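Local coordinates for protein endosialidase (Enterobacteria phage phi92, PDB 4HIZ) that probably cleaves alpha-2,8 and alpha-2,9 linkages within polymers of sialic acid, as a trimeric bacteriophage endosialidase with a beta-propeller catalytic domain, at residues 89-94 with 151-156; 96-101 with 114-119; 157-162 with 177-182; 292-297 with 351-356. All coordinates share one frame; numbering follows the deposited sequence.

In the fold
All four contacts lie in the catalytic beta-propeller region. Interaction 2 pairs strands 96-104 and 113-119 of one sheet, and interaction 3 pairs strands 157-166 and 172-181 of the next. Interaction 1 packs the first of these sheets, through strand 91-93, against strand 144-154 of the second. Interaction 4 joins two further sheets through strands 291-297 and 347-355, and touches interaction 1 where Val-297 packs on Val-153. Along the chain, interaction 2 falls between the two segments of interaction 1; interactions 3 and 4 follow. The centres of 1 and 3 are about 9 Å apart, those of 2 and 4 about 18 Å without touching. Two contacts thus build single sheets and two join neighbouring sheets, with Trp-178 of interaction 3 belonging to a glycan pocket.

Interaction 1. Residues 89-94 with 151-156; sequences KTFVYD and MGVCGN. With NA (sodium ion), chain B; EDO (1,2-ethanediol), chain L.
The Phe-91 ring takes Val-153 CG2 over one face, 3.9 Å from the ring centroid and 29° off its normal, while Met-151 SD sits at the ring edge near its plane. The phenylalanine and valine side chains cross at about a right angle. The other methyl of Val-153, CG1, meets the Tyr-93 ring obliquely, 3.8 Å from CD1, so the two branches serve one aromatic ring each. At the edge of the tyrosine ring lies Asn-156 OD1, which accepts a short hydrogen bond from Tyr-93 OH (2.6 Å). Ring and amide planes stand 74° apart, and the hydroxyl approaches from above the carbonyl plane. The amide is also held from its other end, through ND2, by Lys-207 O. Strands 91-93 and 151-154 belong to successive sheets of the catalytic beta-propeller and run at 35° to each other, meeting mainly through side chains. At the start of the contact the aliphatic part of Lys-89 passes Met-151, Lys-89 CG to Met-151 CB 3.9 Å, while its NZ turns away to backbone carbonyls including Gln-87 O. A water lies within hydrogen-bonding distance of both Thr-90 O and Met-151 O, though it has more acceptors in reach than protons. The same Thr-90 O binds the sodium ion at 2.7 Å, a site shared with Val-477 O.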
# COMPACT_ATOMS: atom_id res chain seq x y z
N LYS A 89 -13.42 24.04 -3.61
CA LYS A 89 -12.00 24.33 -3.79
C LYS A 89 -11.37 23.67 -4.99
O LYS A 89 -10.18 23.91 -5.25
CB LYS A 89 -11.20 23.82 -2.55
CG LYS A 89 -11.59 24.55 -1.24
CD LYS A 89 -10.72 24.08 -0.07
CE LYS A 89 -11.14 22.63 0.40
NZ LYS A 89 -12.47 22.68 1.22
N THR A 90 -12.09 22.81 -5.70
CA THR A 90 -11.42 22.09 -6.80
C THR A 90 -10.99 22.99 -7.96
O THR A 90 -11.59 24.04 -8.19
CB THR A 90 -12.27 20.92 -7.36
OG1 THR A 90 -13.45 21.42 -7.99
CG2 THR A 90 -12.60 19.90 -6.26
N PHE A 91 -9.96 22.57 -8.68
CA PHE A 91 -9.52 23.30 -9.86
C PHE A 91 -8.63 22.42 -10.71
O PHE A 91 -8.15 21.37 -10.26
CB PHE A 91 -8.81 24.63 -9.43
CG PHE A 91 -7.53 24.42 -8.65
CD1 PHE A 91 -6.30 24.22 -9.30
CD2 PHE A 91 -7.56 24.37 -7.26
CE1 PHE A 91 -5.13 24.01 -8.55
CE2 PHE A 91 -6.38 24.18 -6.50
CZ PHE A 91 -5.16 23.99 -7.15
N VAL A 92 -8.47 22.81 -11.97
CA VAL A 92 -7.58 22.13 -12.92
C VAL A 92 -6.51 23.14 -13.35
O VAL A 92 -6.83 24.31 -13.69
CB VAL A 92 -8.37 21.60 -14.12
CG1 VAL A 92 -7.45 20.89 -15.14
CG2 VAL A 92 -9.51 20.63 -13.63
N TYR A 93 -5.26 22.73 -13.27
CA TYR A 93 -4.16 23.63 -13.68
C TYR A 93 -3.09 22.81 -14.38
O TYR A 93 -2.63 21.79 -13.82
CB TYR A 93 -3.57 24.36 -12.47
CG TYR A 93 -2.53 25.40 -12.86
CD1 TYR A 93 -2.92 26.68 -13.29
CD2 TYR A 93 -1.16 25.10 -12.75
CE1 TYR A 93 -1.93 27.61 -13.65
CE2 TYR A 93 -0.17 26.02 -13.11
CZ TYR A 93 -0.56 27.26 -13.55
OH TYR A 93 0.41 28.21 -13.86
N ASP A 94 -2.67 23.27 -15.56
CA ASP A 94 -1.63 22.60 -16.35
C ASP A 94 -1.85 21.10 -16.40
O ASP A 94 -0.93 20.32 -16.12
CB ASP A 94 -0.26 22.95 -15.73
CG ASP A 94 0.90 22.61 -16.62
OD1 ASP A 94 0.73 22.59 -17.87
OD2 ASP A 94 2.00 22.42 -16.06
N MET A 151 -10.58 28.19 -2.34
CA MET A 151 -9.25 28.07 -2.92
C MET A 151 -9.37 28.01 -4.44
O MET A 151 -10.36 27.48 -4.97
CB MET A 151 -8.62 26.73 -2.45
CG MET A 151 -7.16 26.52 -2.92
SD MET A 151 -6.48 24.93 -2.30
CE MET A 151 -6.26 25.30 -0.56
N GLY A 152 -8.35 28.52 -5.13
CA GLY A 152 -8.31 28.40 -6.58
C GLY A 152 -7.07 29.08 -7.13
O GLY A 152 -6.14 29.42 -6.39
N VAL A 153 -7.06 29.27 -8.44
CA VAL A 153 -5.87 29.79 -9.14
C VAL A 153 -6.27 31.09 -9.82
O VAL A 153 -7.33 31.17 -10.46
CB VAL A 153 -5.37 28.79 -10.20
CG1 VAL A 153 -4.19 29.40 -11.01
CG2 VAL A 153 -4.95 27.48 -9.52
N CYS A 154 -5.42 32.11 -9.67
CA CYS A 154 -5.63 33.36 -10.40
C CYS A 154 -4.26 33.84 -10.83
O CYS A 154 -3.35 33.94 -10.02
CB CYS A 154 -6.29 34.39 -9.47
SG CYS A 154 -6.68 35.94 -10.37
N GLY A 155 -4.12 34.16 -12.12
CA GLY A 155 -2.88 34.75 -12.60
C GLY A 155 -1.63 33.93 -12.26
O GLY A 155 -0.62 34.47 -11.78
N ASN A 156 -1.71 32.62 -12.50
CA ASN A 156 -0.61 31.69 -12.18
C ASN A 156 -0.16 31.66 -10.71
O ASN A 156 0.96 31.25 -10.42
CB ASN A 156 0.59 31.92 -13.14
CG ASN A 156 0.20 31.61 -14.56
OD1 ASN A 156 -0.39 30.55 -14.81
ND2 ASN A 156 0.49 32.53 -15.49
NA NA B . -13.87 24.56 -9.52
C1 EDO L . -10.59 24.69 -14.08
O1 EDO L . -10.32 24.97 -12.71
C2 EDO L . -12.08 24.76 -14.43
O2 EDO L . -12.81 23.93 -13.55
O HOH W 1 -11.68 26.61 -7.17
O HOH W 2 -13.16 26.75 -11.19

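Interaction 2. Residues 96-101 with 114-119; sequences VIYAPF and VAWVKS
Tyr-98 turns its ring edge onto one face of the Trp-116 indole, an edge-to-face pair with 4.8 Å between the tyrosine and six-membered ring centroids and planes at 65°. Tyr-98 CD2 and CE2 do the touching, and the two side chains lie side by side, pointing the same way. Lys-118 runs alongside the tyrosine as well, its CD 3.5 Å from Tyr-98 CE2. A water joins Lys-118 NZ to Tyr-98 OH, and the ammonium also forms a salt bridge with Asp-511 of the second subunit. The two segments are facing parts of the antiparallel hairpin of strands 96-104 and 113-119 within a propeller sheet, with Ile-97, Ala-99 and Phe-101 in hydrogen-bonded pairs with Ser-119, Val-117 and Ala-115. Ala-99 and Val-117 bond in both directions, N of Ala-99 to O of Val-117 at 2.8 Å. On the face opposite the tyrosine, Phe-101 folds back over its partner strand: chi1 67° sets CG between the backbone N and the carbonyl carbon, and Ala-115 CB lies over one face of the ring, 4.2 Å from the centroid. Phe-101 CE1 reaches Val-117 CG1 at 4.0 Å.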
# COMPACT_ATOMS: atom_id res chain seq x y z
N VAL A 96 -3.44 18.99 -14.67
CA VAL A 96 -3.57 18.20 -13.42
C VAL A 96 -4.85 18.60 -12.73
O VAL A 96 -5.15 19.80 -12.64
CB VAL A 96 -2.35 18.45 -12.50
CG1 VAL A 96 -2.52 17.76 -11.15
CG2 VAL A 96 -1.07 17.97 -13.20
N ILE A 97 -5.61 17.62 -12.24
CA ILE A 97 -6.83 17.93 -11.48
C ILE A 97 -6.51 17.94 -9.99
O ILE A 97 -5.94 16.98 -9.46
CB ILE A 97 -7.92 16.86 -11.76
CG1 ILE A 97 -8.18 16.74 -13.27
CG2 ILE A 97 -9.25 17.21 -11.00
CD1 ILE A 97 -8.82 15.39 -13.65
N TYR A 98 -6.86 19.04 -9.31
CA TYR A 98 -6.62 19.18 -7.88
C TYR A 98 -7.92 19.11 -7.10
O TYR A 98 -8.90 19.80 -7.43
CB TYR A 98 -5.97 20.55 -7.57
CG TYR A 98 -4.56 20.70 -8.14
CD1 TYR A 98 -4.34 20.98 -9.50
CD2 TYR A 98 -3.46 20.60 -7.30
CE1 TYR A 98 -3.06 21.15 -9.98
CE2 TYR A 98 -2.16 20.73 -7.79
CZ TYR A 98 -1.97 21.03 -9.12
OH TYR A 98 -0.69 21.16 -9.58
N ALA A 99 -7.92 18.26 -6.09
CA ALA A 99 -9.08 18.12 -5.19
C ALA A 99 -8.63 18.44 -3.75
O ALA A 99 -8.24 17.53 -2.97
CB ALA A 99 -9.66 16.66 -5.27
N PRO A 100 -8.69 19.72 -3.37
CA PRO A 100 -8.36 20.09 -2.00
C PRO A 100 -9.53 19.75 -1.09
O PRO A 100 -10.68 19.70 -1.54
CB PRO A 100 -8.18 21.62 -2.07
CG PRO A 100 -8.02 21.92 -3.58
CD PRO A 100 -8.97 20.90 -4.20
N PHE A 101 -9.22 19.47 0.17
CA PHE A 101 -10.23 19.00 1.14
C PHE A 101 -9.61 19.18 2.53
O PHE A 101 -8.54 19.80 2.66
CB PHE A 101 -10.60 17.52 0.87
CG PHE A 101 -9.48 16.54 1.12
CD1 PHE A 101 -8.44 16.36 0.16
CD2 PHE A 101 -9.48 15.77 2.28
CE1 PHE A 101 -7.42 15.42 0.38
CE2 PHE A 101 -8.46 14.83 2.53
CZ PHE A 101 -7.42 14.65 1.57
N VAL A 114 -5.55 21.22 6.09
CA VAL A 114 -6.04 21.47 4.73
C VAL A 114 -5.11 20.68 3.81
O VAL A 114 -3.91 20.68 4.02
CB VAL A 114 -5.99 22.97 4.41
CG1 VAL A 114 -6.50 23.22 2.98
CG2 VAL A 114 -6.87 23.73 5.45
N ALA A 115 -5.66 19.96 2.84
CA ALA A 115 -4.83 19.01 2.07
C ALA A 115 -5.32 18.96 0.65
O ALA A 115 -6.34 19.53 0.32
CB ALA A 115 -5.03 17.61 2.72
N TRP A 116 -4.62 18.24 -0.22
CA TRP A 116 -5.26 17.90 -1.49
C TRP A 116 -4.80 16.53 -1.95
O TRP A 116 -3.80 16.00 -1.45
CB TRP A 116 -5.00 18.94 -2.60
CG TRP A 116 -3.53 19.22 -3.01
CD1 TRP A 116 -2.47 18.33 -3.06
CD2 TRP A 116 -3.03 20.47 -3.48
NE1 TRP A 116 -1.33 18.97 -3.52
CE2 TRP A 116 -1.65 20.30 -3.76
CE3 TRP A 116 -3.62 21.74 -3.65
CZ2 TRP A 116 -0.85 21.35 -4.23
CZ3 TRP A 116 -2.82 22.78 -4.13
CH2 TRP A 116 -1.46 22.58 -4.40
N VAL A 117 -5.60 15.96 -2.83
CA VAL A 117 -5.11 14.87 -3.69
C VAL A 117 -5.23 15.33 -5.14
O VAL A 117 -6.00 16.28 -5.44
CB VAL A 117 -5.86 13.50 -3.50
CG1 VAL A 117 -5.58 12.92 -2.08
CG2 VAL A 117 -7.38 13.67 -3.75
N LYS A 118 -4.48 14.70 -6.04
CA LYS A 118 -4.39 15.20 -7.41
C LYS A 118 -4.49 14.03 -8.37
O LYS A 118 -4.12 12.90 -8.00
CB LYS A 118 -3.01 15.85 -7.65
CG LYS A 118 -2.60 16.87 -6.59
CD LYS A 118 -1.23 17.51 -6.95
CE LYS A 118 -0.10 16.46 -6.94
NZ LYS A 118 1.28 17.11 -6.90
N SER A 119 -4.95 14.30 -9.59
CA SER A 119 -4.92 13.27 -10.65
C SER A 119 -4.17 13.77 -11.84
O SER A 119 -4.51 14.83 -12.39
CB SER A 119 -6.33 12.87 -11.10
OG SER A 119 -6.20 11.86 -12.13
O HOH W 3 1.28 19.30 -8.76

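Interaction 3. Residues 157-162 with 177-182; sequences RLYAVI and LWSRPM
Arg-157 grips Ser-179 side-on, its NE and NH2 both donating to the single acceptor OG in the conformer described, one of two modelled for Ser-179. Arg-157 NH2 lies 2.9 Å from Ser-179 OG and NE 3.2 Å, and the hydroxyl oxygen lies close to the guanidinium plane. One face of that flat group rests on the peptide link between Arg-180 C and Pro-181 N, the latter 3.4 Å from the plane. The arginine chain bends at chi3 (61°), which places NE, and NH1 points on to a salt bridge with Asp-214. In this conformer Ser-179 OG has a further hydrogen-bond partner in Glu-272, so the buried oxygen meets several polar groups. The CB of Ser-179 meanwhile sits over one face of the Tyr-159 ring, 3.8 Å from its centroid, and Leu-177 CD2 approaches the same ring obliquely. On the other side of the sheet Ile-162 lies across the Trp-178 indole at about a right angle, with CG1 over the face, 3.6 Å from the centroid of the five-membered ring. Trp-178 belongs to the glycan pocket, touches the bound fructose unit, and has its NE1 hydrogen-bonded to Glu-176, another pocket residue; the isoleucine thus backs one face of a ligand-contacting ring. Met-182 SD packs 3.6 Å from Leu-158 CB. Paired backbone bonds between Leu-158 and Arg-180 and between Ala-160 and Trp-178 fix the antiparallel hairpin. Strands 157-166 and 172-181 are the middle pair of a four-stranded propeller sheet, flanked by strands 144-154 and 272-275.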
# COMPACT_ATOMS: atom_id res chain seq x y z
N ARG A 157 -1.04 32.07 -9.79
CA ARG A 157 -0.79 31.85 -8.37
C ARG A 157 -1.93 31.05 -7.75
O ARG A 157 -3.10 31.20 -8.14
CB ARG A 157 -0.72 33.19 -7.62
CG ARG A 157 0.40 34.14 -8.11
CD ARG A 157 0.53 35.41 -7.22
NE ARG A 157 0.87 35.07 -5.84
CZ ARG A 157 2.10 34.79 -5.40
NH1 ARG A 157 3.14 34.84 -6.22
NH2 ARG A 157 2.29 34.51 -4.12
N LEU A 158 -1.59 30.25 -6.74
CA LEU A 158 -2.61 29.64 -5.89
C LEU A 158 -3.09 30.66 -4.86
O LEU A 158 -2.28 31.30 -4.19
CB LEU A 158 -1.96 28.49 -5.13
CG LEU A 158 -2.92 27.63 -4.29
CD1 LEU A 158 -3.99 26.90 -5.18
CD2 LEU A 158 -2.15 26.59 -3.41
N TYR A 159 -4.40 30.79 -4.70
CA TYR A 159 -4.96 31.63 -3.66
C TYR A 159 -5.86 30.78 -2.78
O TYR A 159 -6.58 29.94 -3.28
CB TYR A 159 -5.79 32.77 -4.27
CG TYR A 159 -4.92 33.93 -4.72
CD1 TYR A 159 -4.53 34.92 -3.81
CD2 TYR A 159 -4.45 34.00 -6.03
CE1 TYR A 159 -3.67 35.98 -4.22
CE2 TYR A 159 -3.61 35.06 -6.46
CZ TYR A 159 -3.22 36.02 -5.55
OH TYR A 159 -2.40 37.04 -5.94
N ALA A 160 -5.81 31.01 -1.47
CA ALA A 160 -6.70 30.29 -0.57
C ALA A 160 -7.08 31.22 0.58
O ALA A 160 -6.23 31.98 1.07
CB ALA A 160 -6.00 29.02 -0.03
N VAL A 161 -8.32 31.14 1.05
CA VAL A 161 -8.64 31.85 2.28
C VAL A 161 -8.48 30.81 3.39
O VAL A 161 -9.32 29.91 3.54
CB VAL A 161 -10.07 32.44 2.31
CG1 VAL A 161 -10.31 33.18 3.66
CG2 VAL A 161 -10.25 33.41 1.14
N ILE A 162 -7.37 30.94 4.11
CA ILE A 162 -7.06 30.02 5.19
C ILE A 162 -7.57 30.63 6.48
O ILE A 162 -7.13 31.71 6.92
CB ILE A 162 -5.55 29.76 5.29
CG1 ILE A 162 -5.04 29.09 4.00
CG2 ILE A 162 -5.26 28.91 6.52
CD1 ILE A 162 -5.75 27.74 3.64
N LEU A 177 -5.64 35.62 3.58
CA LEU A 177 -5.48 35.24 2.19
C LEU A 177 -4.05 34.70 2.06
O LEU A 177 -3.11 35.41 2.38
CB LEU A 177 -5.73 36.48 1.28
CG LEU A 177 -5.67 36.12 -0.22
CD1 LEU A 177 -6.89 35.26 -0.65
CD2 LEU A 177 -5.57 37.42 -1.06
N TRP A 178 -3.89 33.42 1.67
CA TRP A 178 -2.56 32.83 1.46
C TRP A 178 -2.35 32.70 -0.03
O TRP A 178 -3.28 32.30 -0.77
CB TRP A 178 -2.47 31.42 2.08
CG TRP A 178 -2.39 31.34 3.59
CD1 TRP A 178 -2.88 32.21 4.53
CD2 TRP A 178 -1.77 30.27 4.33
NE1 TRP A 178 -2.60 31.75 5.81
CE2 TRP A 178 -1.92 30.56 5.71
CE3 TRP A 178 -1.09 29.11 3.95
CZ2 TRP A 178 -1.42 29.71 6.71
CZ3 TRP A 178 -0.59 28.27 4.94
CH2 TRP A 178 -0.77 28.56 6.31
N SER A 179 -1.14 33.01 -0.51
CA SER A 179 -0.86 32.74 -1.92
C SER A 179 0.56 32.33 -2.17
O SER A 179 1.46 32.66 -1.40
CB SER A 179 -1.22 33.93 -2.84
OG SER A 179 -0.23 34.94 -2.80
N ARG A 180 0.74 31.56 -3.25
CA ARG A 180 2.07 31.13 -3.73
C ARG A 180 1.99 31.14 -5.22
O ARG A 180 0.92 31.00 -5.79
CB ARG A 180 2.36 29.66 -3.31
CG ARG A 180 3.17 29.52 -2.03
CD ARG A 180 3.35 28.04 -1.69
NE ARG A 180 4.32 27.86 -0.60
CZ ARG A 180 4.51 26.68 0.01
NH1 ARG A 180 3.81 25.61 -0.40
NH2 ARG A 180 5.42 26.57 0.96
N PRO A 181 3.15 31.23 -5.89
CA PRO A 181 3.12 31.02 -7.34
C PRO A 181 2.77 29.55 -7.60
O PRO A 181 3.23 28.69 -6.84
CB PRO A 181 4.58 31.28 -7.75
CG PRO A 181 5.41 30.96 -6.54
CD PRO A 181 4.52 31.38 -5.35
N MET A 182 1.97 29.26 -8.63
CA MET A 182 1.67 27.87 -8.94
C MET A 182 2.94 27.14 -9.37
O MET A 182 3.87 27.75 -9.87
CB MET A 182 0.67 27.80 -10.11
CG MET A 182 -0.75 28.17 -9.72
SD MET A 182 -1.44 27.08 -8.42
CE MET A 182 -1.75 25.57 -9.35

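Interaction 4. Residues 292-297 with 351-356; sequences THSFTV and CIKYYD. With EDO (1,2-ethanediol), chain J.
Strands 292-297 and 351-355 run almost parallel, their directions 6° apart and their axes 5.8 Å at closest approach, and side-chain hydroxyls of the first take backbone N-H groups of the second. Ser-294 OG accepts from Ile-352 N at 3.0 Å, a nearly straight bond of 171°. Two residues on, Thr-296 OG1 repeats the arrangement with Tyr-354 N at 2.9 Å. In both residues the oxygen is anti to the backbone N, which carries it toward the facing strand. Ser-294 OG is also hydrogen-bonded to Asp-88, and Thr-296 OG1 to a bound ethanediol probably derived from the crystallisation liquor. Lys-353 curls back, bent at chi2 and chi4, and NZ donates to Ile-352 O at 2.8 Å from above the carbonyl plane. A water within bonding distance of Phe-295 O accepts from the same ammonium, which forms a salt bridge with Asp-88 as well. The aspartate therefore links a serine of one strand to a lysine of the other. At the start of the contact Cys-351 SG lies at the edge of the His-293 ring, 3.7 Å from CE1. At the far end Tyr-354 CD2 comes within 3.6 Å of Val-297 O. Each strand is outermost in its own four-stranded antiparallel sheet, an arrangement consistent with the inner strands of adjacent blades in a beta-propeller.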
# COMPACT_ATOMS: atom_id res chain seq x y z
N THR A 292 -16.11 31.44 4.79
CA THR A 292 -15.75 31.77 3.41
C THR A 292 -15.75 30.47 2.60
O THR A 292 -15.35 29.40 3.12
CB THR A 292 -14.38 32.47 3.30
OG1 THR A 292 -13.34 31.68 3.88
CG2 THR A 292 -14.39 33.85 4.05
N HIS A 293 -16.19 30.56 1.35
CA HIS A 293 -16.59 29.35 0.62
C HIS A 293 -16.69 29.65 -0.85
O HIS A 293 -17.39 30.62 -1.23
CB HIS A 293 -17.95 28.87 1.18
CG HIS A 293 -18.53 27.66 0.49
ND1 HIS A 293 -19.33 27.77 -0.64
CD2 HIS A 293 -18.48 26.33 0.79
CE1 HIS A 293 -19.75 26.56 -0.99
NE2 HIS A 293 -19.25 25.68 -0.14
N SER A 294 -15.97 28.89 -1.68
CA SER A 294 -15.99 29.04 -3.14
C SER A 294 -15.09 30.20 -3.60
O SER A 294 -14.78 31.14 -2.83
CB SER A 294 -17.44 29.20 -3.69
OG SER A 294 -17.51 28.84 -5.06
N PHE A 295 -14.68 30.13 -4.85
CA PHE A 295 -13.68 31.05 -5.39
C PHE A 295 -13.93 31.13 -6.88
O PHE A 295 -14.12 30.10 -7.55
CB PHE A 295 -12.27 30.48 -5.13
CG PHE A 295 -11.16 31.30 -5.69
CD1 PHE A 295 -10.69 31.06 -6.97
CD2 PHE A 295 -10.57 32.31 -4.92
CE1 PHE A 295 -9.60 31.81 -7.51
CE2 PHE A 295 -9.51 33.08 -5.43
CZ PHE A 295 -9.03 32.82 -6.73
N THR A 296 -13.88 32.33 -7.46
CA THR A 296 -13.89 32.38 -8.92
C THR A 296 -13.14 33.62 -9.42
O THR A 296 -13.17 34.70 -8.81
CB THR A 296 -15.34 32.33 -9.49
OG1 THR A 296 -15.31 32.19 -10.91
CG2 THR A 296 -16.11 33.62 -9.14
N VAL A 297 -12.43 33.45 -10.53
CA VAL A 297 -11.67 34.56 -11.13
C VAL A 297 -12.53 35.39 -12.07
O VAL A 297 -13.23 34.85 -12.92
CB VAL A 297 -10.47 34.04 -11.90
CG1 VAL A 297 -9.77 35.20 -12.67
CG2 VAL A 297 -9.51 33.38 -10.94
N CYS A 351 -21.98 28.83 -3.89
CA CYS A 351 -20.98 28.43 -4.88
C CYS A 351 -21.06 29.52 -5.93
O CYS A 351 -22.16 29.89 -6.37
CB CYS A 351 -21.34 27.09 -5.52
SG CYS A 351 -21.09 25.69 -4.37
N ILE A 352 -19.91 30.04 -6.33
CA ILE A 352 -19.91 31.13 -7.30
C ILE A 352 -18.96 30.85 -8.45
O ILE A 352 -17.86 30.34 -8.24
CB ILE A 352 -19.52 32.49 -6.66
CG1 ILE A 352 -18.19 32.40 -5.90
CG2 ILE A 352 -20.62 32.96 -5.72
CD1 ILE A 352 -17.68 33.78 -5.39
N LYS A 353 -19.40 31.16 -9.68
CA LYS A 353 -18.54 30.98 -10.86
C LYS A 353 -18.83 32.09 -11.86
O LYS A 353 -19.98 32.40 -12.15
CB LYS A 353 -18.77 29.62 -11.52
CG LYS A 353 -18.30 28.42 -10.65
CD LYS A 353 -16.77 28.42 -10.48
CE LYS A 353 -16.28 27.39 -9.42
NZ LYS A 353 -16.89 27.71 -8.04
N TYR A 354 -17.76 32.67 -12.39
CA TYR A 354 -17.87 33.73 -13.40
C TYR A 354 -17.59 33.16 -14.78
O TYR A 354 -16.55 32.49 -14.98
CB TYR A 354 -16.87 34.81 -13.05
CG TYR A 354 -16.84 36.02 -13.94
CD1 TYR A 354 -17.73 37.07 -13.74
CD2 TYR A 354 -15.87 36.15 -14.92
CE1 TYR A 354 -17.67 38.23 -14.54
CE2 TYR A 354 -15.82 37.29 -15.71
CZ TYR A 354 -16.72 38.31 -15.51
OH TYR A 354 -16.64 39.46 -16.30
N TYR A 355 -18.50 33.42 -15.73
CA TYR A 355 -18.27 33.03 -17.12
C TYR A 355 -18.72 34.14 -18.04
O TYR A 355 -19.88 34.57 -17.98
CB TYR A 355 -19.13 31.82 -17.48
CG TYR A 355 -18.79 30.56 -16.76
CD1 TYR A 355 -17.78 29.73 -17.24
CD2 TYR A 355 -19.48 30.18 -15.62
CE1 TYR A 355 -17.48 28.54 -16.60
CE2 TYR A 355 -19.19 28.99 -14.97
CZ TYR A 355 -18.17 28.18 -15.47
OH TYR A 355 -17.87 26.99 -14.86
N ASP A 356 -17.82 34.60 -18.90
CA ASP A 356 -18.19 35.54 -19.96
C ASP A 356 -18.96 36.74 -19.43
O ASP A 356 -19.99 37.12 -20.00
CB ASP A 356 -19.03 34.82 -21.00
CG ASP A 356 -18.27 33.71 -21.68
OD1 ASP A 356 -17.03 33.86 -21.84
OD2 ASP A 356 -18.89 32.68 -22.05
C1 EDO J . -15.00 28.96 -14.02
O1 EDO J . -13.95 28.04 -13.71
C2 EDO J . -14.73 30.33 -13.40
O2 EDO J . -13.94 30.21 -12.20
O HOH W 4 -14.58 27.28 -6.30